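Local atomic coordinates of glutamate racemase (Francisella tularensis subsp. tularensis, PDB entry 3OUT), a protein that belongs to the Asp/Glu/hydantoin racemase family and is built from two lobes around parallel beta sheets, with D-glutamic acid bound between the lobes in the model. Residues I75-N78 with T79-A82; A84-I87 with V88-I91. All coordinates share one frame; numbering follows the deposited sequence. Where two conformers were deposited one is given.

Interactions 1 and 2 follow each other along the chain and share helix 78-92, with their centres about 11 Å apart. Interaction 1 (75-78 with 79-82) covers the passage from the end of strand 72-75 into the first turn of the helix, its centre about 5 Å from the centre of the chain and its residues in contact with D-glutamic acid. Interaction 2 (84-87 with 88-91) lies further along the same helix, its centre about 15 Å from the centre of the chain, before the chain returns to strand 97-99. Both therefore belong to one beta-alpha-beta unit of the six-stranded parallel sheet. They meet where Ile75 CD1 packs at 4.1 Å from Val88 CB, linking the strand end to the helix.

Interaction 1: I75-N78 with T79-A82; sequences IACN and TISA. With DGL (D-glutamic acid), chain E.
With SG anti to the backbone N, chi1 177° places the Cys77 sulfur over the first turn, in line with Ile80 N, while Ser81 OG, beside its own backbone N (chi1 -64°), folds back onto the Cys77 carbonyl. The first torsion makes Cys77 the N-cap of helix 78-92, just after strand 72-75; the second adds a side-chain bond to its carbonyl. The capping bond runs from Ile80 N to Cys77 SG over 3.4 Å and is nearly straight, at 171°. Two donors of one residue grip the Cys77 carbonyl: Ser81 OG lies 2.8 Å from Cys77 O, above the carbonyl plane, and Ser81 N approaches the same oxygen from the opposite face. Ala82 N bonds to Asn78 O, continuing the helical pattern.

The first turn also receives the side-chain carboxylate of D-glutamic acid. Asn78 grips one oxygen twice, with its backbone N 2.9 Å from DGL OE2 and its amide ND2 3.0 Å from that same OE2. Thr79 OG1 reaches the other oxygen, DGL OE1, at 2.7 Å, and Thr79 N adds a weak bond to it. Backbone donors at a helix N-terminus, where the positive end of the helix dipole lies, probably help to stabilise the ligand's negative charge. Tyr128 OH bonds to Asn78 OD1 and thereby helps fix the rotation of the amide, while Thr119 and Thr122 hydrogen-bond to Thr79 OG1. Away from the ligand, Ile75 CG2 makes an apolar contact with Ile80 CG2 at 3.8 Å; the same methyl lies close beside Ser81 OG, at 3.2 Å.

Interaction 2: A84-I87 with V88-I91; sequences AKDI and VQEI
This is a local contact between successive turns of one alpha helix, 78-92, the connecting helix of the beta-alpha-beta unit formed with strands 72-75 and 97-99. Four consecutive i to i+4 backbone bonds support that reading: Val88 N to Ala84 O, Gln89 N to Lys85 O, Glu90 N to Asp86 O and Ile91 N to Ile87 O, with donor-acceptor distances from 2.9 to 3.2 Å. The helix is kinked at the start of this region, where the N atoms of Asp86 and Ile87 lack bonds to the preceding turn.

Side chains four apart run alongside one another on two faces. On one, Lys85 and Gln89 point the same way, and the amide NE2 of Gln89 rests 3.5 Å from Lys85 CG, against the aliphatic part of the lysine; this holds for one of two modelled conformers of Gln89 and is therefore tentative. A bend at chi3 (66°) redirects the rest of the lysine chain, whose NZ forms a long, weak ion pair with Asp99.

On the other face, Ile87 and Ile91 form an apolar ridge against helix 51-67, where both touch Ala59. Ile87 also packs on Ser267 of a second subunit, as does Asp86, so this part of the helix lies at a subunit interface. Val88, by contrast, is buried, and its CG2 lies 3.3 Å from Ala84 O. Within the ridge, Ile91 CD1 approaches Ile87 CG2 to 4.1 Å.

Interaction 1: I75-N78 with T79-A82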
ATOM      1  N   ILE B  75      16.930   3.682 -13.099  1.00  7.86           N
ATOM      2  CA  ILE B  75      16.311   2.486 -12.456  1.00  7.98           C
ATOM      3  C   ILE B  75      17.427   1.494 -12.146  1.00  8.88           C
ATOM      4  O   ILE B  75      18.028   0.887 -13.045  1.00  9.76           O
ATOM      5  CB  ILE B  75      15.264   1.849 -13.343  1.00  7.94           C
ATOM      6  CG1 ILE B  75      14.233   2.895 -13.801  1.00  7.08           C
ATOM      7  CG2 ILE B  75      14.640   0.637 -12.604  1.00  8.95           C
ATOM      8  CD1 ILE B  75      13.084   2.292 -14.686  1.00  9.06           C
ATOM      9  N   ALA B  76      17.755   1.412 -10.868  1.00  8.92           N
ATOM     10  CA  ALA B  76      18.869   0.583 -10.345  1.00  8.65           C
ATOM     11  C   ALA B  76      18.546  -0.906 -10.292  1.00  9.38           C
ATOM     12  O   ALA B  76      19.467  -1.775 -10.299  1.00 10.97           O
ATOM     13  CB  ALA B  76      19.277   1.082  -8.961  1.00 10.18           C
ATOM     14  N   CYS B  77      17.243  -1.195 -10.227  1.00  9.22           N
ATOM     15  CA  CYS B  77      16.704  -2.530 -10.001  1.00  7.94           C
ATOM     16  C   CYS B  77      16.429  -3.208 -11.339  1.00  7.73           C
ATOM     17  O   CYS B  77      15.714  -2.662 -12.199  1.00  7.64           O
ATOM     18  CB  CYS B  77      15.393  -2.412  -9.224  1.00  7.97           C
ATOM     19  SG  CYS B  77      14.597  -4.015  -8.954  1.00  7.29           S
ATOM     20  N   ASN B  78      16.985  -4.402 -11.525  1.00  7.75           N
ATOM     21  CA  ASN B  78      16.753  -5.159 -12.728  1.00  7.85           C
ATOM     22  C   ASN B  78      15.306  -5.633 -12.871  1.00  7.75           C
ATOM     23  O   ASN B  78      14.783  -5.747 -13.980  1.00  7.65           O
ATOM     24  CB  ASN B  78      17.663  -6.389 -12.800  1.00  7.70           C
ATOM     25  CG  ASN B  78      19.123  -6.049 -13.027  1.00  8.73           C
ATOM     26  OD1 ASN B  78      19.628  -6.075 -14.182  1.00  7.93           O
ATOM     27  ND2 ASN B  78      19.831  -5.768 -11.932  1.00  6.66           N
ATOM     28  N   THR B  79      14.662  -5.904 -11.747  1.00  7.11           N
ATOM     29  CA  THR B  79      13.296  -6.430 -11.728  1.00  6.98           C
ATOM     30  C   THR B  79      12.338  -5.324 -12.181  1.00  6.81           C
ATOM     31  O   THR B  79      11.523  -5.542 -13.063  1.00  6.70           O
ATOM     32  CB  THR B  79      12.896  -6.997 -10.312  1.00  6.46           C
ATOM     33  OG1 THR B  79      13.824  -8.015  -9.925  1.00  7.09           O
ATOM     34  CG2 THR B  79      11.462  -7.496 -10.318  1.00  7.62           C
ATOM     35  N   ILE B  80      12.468  -4.117 -11.632  1.00  6.80           N
ATOM     36  CA  ILE B  80      11.670  -2.970 -12.119  1.00  6.67           C
ATOM     37  C   ILE B  80      12.001  -2.654 -13.584  1.00  7.39           C
ATOM     38  O   ILE B  80      11.100  -2.438 -14.390  1.00  7.47           O
ATOM     39  CB  ILE B  80      11.881  -1.721 -11.230  1.00  6.84           C
ATOM     40  CG1 ILE B  80      11.413  -2.008  -9.799  1.00  8.37           C
ATOM     41  CG2 ILE B  80      11.106  -0.491 -11.798  1.00  8.72           C
ATOM     42  CD1 ILE B  80      11.780  -0.893  -8.762  1.00  9.26           C
ATOM     43  N   SER B  81      13.281  -2.666 -13.933  1.00  6.62           N
ATOM     44  CA  SER B  81      13.649  -2.412 -15.352  1.00  7.53           C
ATOM     45  C   SER B  81      13.029  -3.412 -16.326  1.00  8.26           C
ATOM     46  O   SER B  81      12.643  -3.067 -17.440  1.00  8.59           O
ATOM     47  CB  SER B  81      15.161  -2.478 -15.511  1.00  7.48           C
ATOM     48  OG  SER B  81      15.837  -1.434 -14.763  1.00  7.89           O
ATOM     49  N   ALA B  82      13.005  -4.669 -15.937  1.00  8.36           N
ATOM     50  CA  ALA B  82      12.471  -5.734 -16.761  1.00  8.86           C
ATOM     51  C   ALA B  82      10.976  -5.601 -17.051  1.00  9.45           C
ATOM     52  O   ALA B  82      10.476  -5.954 -18.139  1.00  9.51           O
ATOM     53  CB  ALA B  82      12.691  -7.077 -16.057  1.00  8.36           C
TER
HETATM   54  N   DGL E 266      15.810  -5.703  -4.652  1.00  6.60           N
HETATM   55  CA  DGL E 266      15.569  -7.034  -5.314  1.00  7.79           C
HETATM   56  C   DGL E 266      14.189  -7.537  -4.999  1.00  8.08           C
HETATM   57  O   DGL E 266      13.331  -6.729  -4.576  1.00  8.77           O
HETATM   58  CB  DGL E 266      15.679  -6.999  -6.833  1.00  6.90           C
HETATM   59  CG  DGL E 266      16.980  -6.395  -7.383  1.00  8.25           C
HETATM   60  CD  DGL E 266      17.202  -6.606  -8.867  1.00  9.06           C
HETATM   61  OE1 DGL E 266      16.448  -7.367  -9.502  1.00  8.14           O
HETATM   62  OE2 DGL E 266      18.192  -6.019  -9.388  1.00  8.78           O
HETATM   63  OXT DGL E 266      13.885  -8.732  -5.231  1.00  8.46           O

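Interaction 2: A84-I87 with V88-I91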
ATOM      1  N   ALA B  84       8.655  -2.866 -15.605  1.00  9.18           N
ATOM      2  CA  ALA B  84       7.980  -1.575 -15.452  1.00  8.14           C
ATOM      3  C   ALA B  84       8.674  -0.401 -16.063  1.00  8.52           C
ATOM      4  O   ALA B  84       8.269   0.744 -15.819  1.00  9.08           O
ATOM      5  CB  ALA B  84       7.692  -1.304 -13.923  1.00  9.11           C
ATOM      6  N   LYS B  85       9.674  -0.626 -16.935  1.00  9.07           N
ATOM      7  CA  LYS B  85      10.386   0.496 -17.523  1.00 10.63           C
ATOM      8  C   LYS B  85       9.440   1.424 -18.248  1.00 10.07           C
ATOM      9  O   LYS B  85       9.554   2.634 -18.122  1.00 10.44           O
ATOM     10  CB  LYS B  85      11.477   0.011 -18.489  1.00 10.81           C
ATOM     11  CG  LYS B  85      12.385   1.105 -19.045  1.00 16.27           C
ATOM     12  CD  LYS B  85      13.486   0.505 -19.922  1.00 21.10           C
ATOM     13  CE  LYS B  85      12.980  -0.150 -21.194  1.00 22.50           C
ATOM     14  NZ  LYS B  85      14.119  -0.378 -22.168  1.00 23.47           N
ATOM     15  N   ASP B  86       8.510   0.884 -19.041  1.00 11.67           N
ATOM     16  CA  ASP B  86       7.626   1.737 -19.815  1.00 13.31           C
ATOM     17  C   ASP B  86       6.641   2.518 -18.947  1.00 12.79           C
ATOM     18  O   ASP B  86       6.363   3.673 -19.246  1.00 12.23           O
ATOM     19  CB  ASP B  86       6.880   0.909 -20.872  1.00 14.59           C
ATOM     20  CG  ASP B  86       7.794   0.460 -22.025  1.00 20.65           C
ATOM     21  OD1 ASP B  86       8.956   0.932 -22.158  1.00 23.64           O
ATOM     22  OD2 ASP B  86       7.333  -0.388 -22.809  1.00 27.76           O
ATOM     23  N   ILE B  87       6.130   1.879 -17.891  1.00 12.89           N
ATOM     24  CA  ILE B  87       5.280   2.528 -16.886  1.00 12.88           C
ATOM     25  C   ILE B  87       6.018   3.741 -16.325  1.00 11.44           C
ATOM     26  O   ILE B  87       5.463   4.837 -16.226  1.00 11.51           O
ATOM     27  CB  ILE B  87       4.976   1.539 -15.705  1.00 12.60           C
ATOM     28  CG1 ILE B  87       4.018   0.383 -16.152  1.00 15.67           C
ATOM     29  CG2 ILE B  87       4.424   2.278 -14.473  1.00 16.10           C
ATOM     30  CD1 ILE B  87       2.623   0.828 -16.357  1.00 18.38           C
ATOM     31  N   VAL B  88       7.293   3.550 -15.979  1.00  9.84           N
ATOM     32  CA  VAL B  88       8.105   4.641 -15.378  1.00  9.37           C
ATOM     33  C   VAL B  88       8.380   5.765 -16.385  1.00 10.32           C
ATOM     34  O   VAL B  88       8.227   6.938 -16.061  1.00 10.07           O
ATOM     35  CB  VAL B  88       9.437   4.123 -14.762  1.00  8.84           C
ATOM     36  CG1 VAL B  88      10.317   5.299 -14.233  1.00  9.40           C
ATOM     37  CG2 VAL B  88       9.141   3.119 -13.628  1.00 10.06           C
ATOM     38  N   GLN B  89       8.796   5.386 -17.591  0.50 10.86           N
ATOM     39  CA  GLN B  89       9.019   6.334 -18.684  0.50 12.20           C
ATOM     40  C   GLN B  89       7.778   7.192 -18.988  0.50 12.47           C
ATOM     41  O   GLN B  89       7.895   8.409 -19.218  0.50 13.27           O
ATOM     42  CB  GLN B  89       9.530   5.570 -19.926  0.50 12.17           C
ATOM     43  CG  GLN B  89      11.024   5.208 -19.819  0.50 14.21           C
ATOM     44  CD  GLN B  89      11.570   4.306 -20.934  0.50 15.87           C
ATOM     45  OE1 GLN B  89      10.833   3.811 -21.795  0.50 18.19           O
ATOM     46  NE2 GLN B  89      12.867   4.040 -20.869  0.50 18.46           N
ATOM     47  N   GLU B  90       6.597   6.578 -18.959  1.00 12.25           N
ATOM     48  CA  GLU B  90       5.345   7.260 -19.279  1.00 13.82           C
ATOM     49  C   GLU B  90       5.026   8.327 -18.241  1.00 12.77           C
ATOM     50  O   GLU B  90       4.559   9.419 -18.563  1.00 13.70           O
ATOM     51  CB  GLU B  90       4.190   6.264 -19.363  1.00 15.64           C
ATOM     52  CG  GLU B  90       2.954   6.861 -19.973  1.00 22.49           C
ATOM     53  CD  GLU B  90       3.128   7.134 -21.473  1.00 29.75           C
ATOM     54  OE1 GLU B  90       2.602   8.165 -21.941  1.00 38.96           O
ATOM     55  OE2 GLU B  90       3.794   6.328 -22.180  1.00 37.23           O
ATOM     56  N   ILE B  91       5.258   7.990 -16.982  1.00 10.42           N
ATOM     57  CA  ILE B  91       5.113   8.955 -15.889  1.00 10.45           C
ATOM     58  C   ILE B  91       6.181  10.055 -15.917  1.00 10.22           C
ATOM     59  O   ILE B  91       5.859  11.214 -15.642  1.00 11.39           O
ATOM     60  CB  ILE B  91       5.100   8.208 -14.512  1.00 10.60           C
ATOM     61  CG1 ILE B  91       3.837   7.363 -14.442  1.00 12.82           C
ATOM     62  CG2 ILE B  91       5.165   9.179 -13.302  1.00  9.68           C
ATOM     63  CD1 ILE B  91       3.884   6.227 -13.416  1.00  9.71           C
TER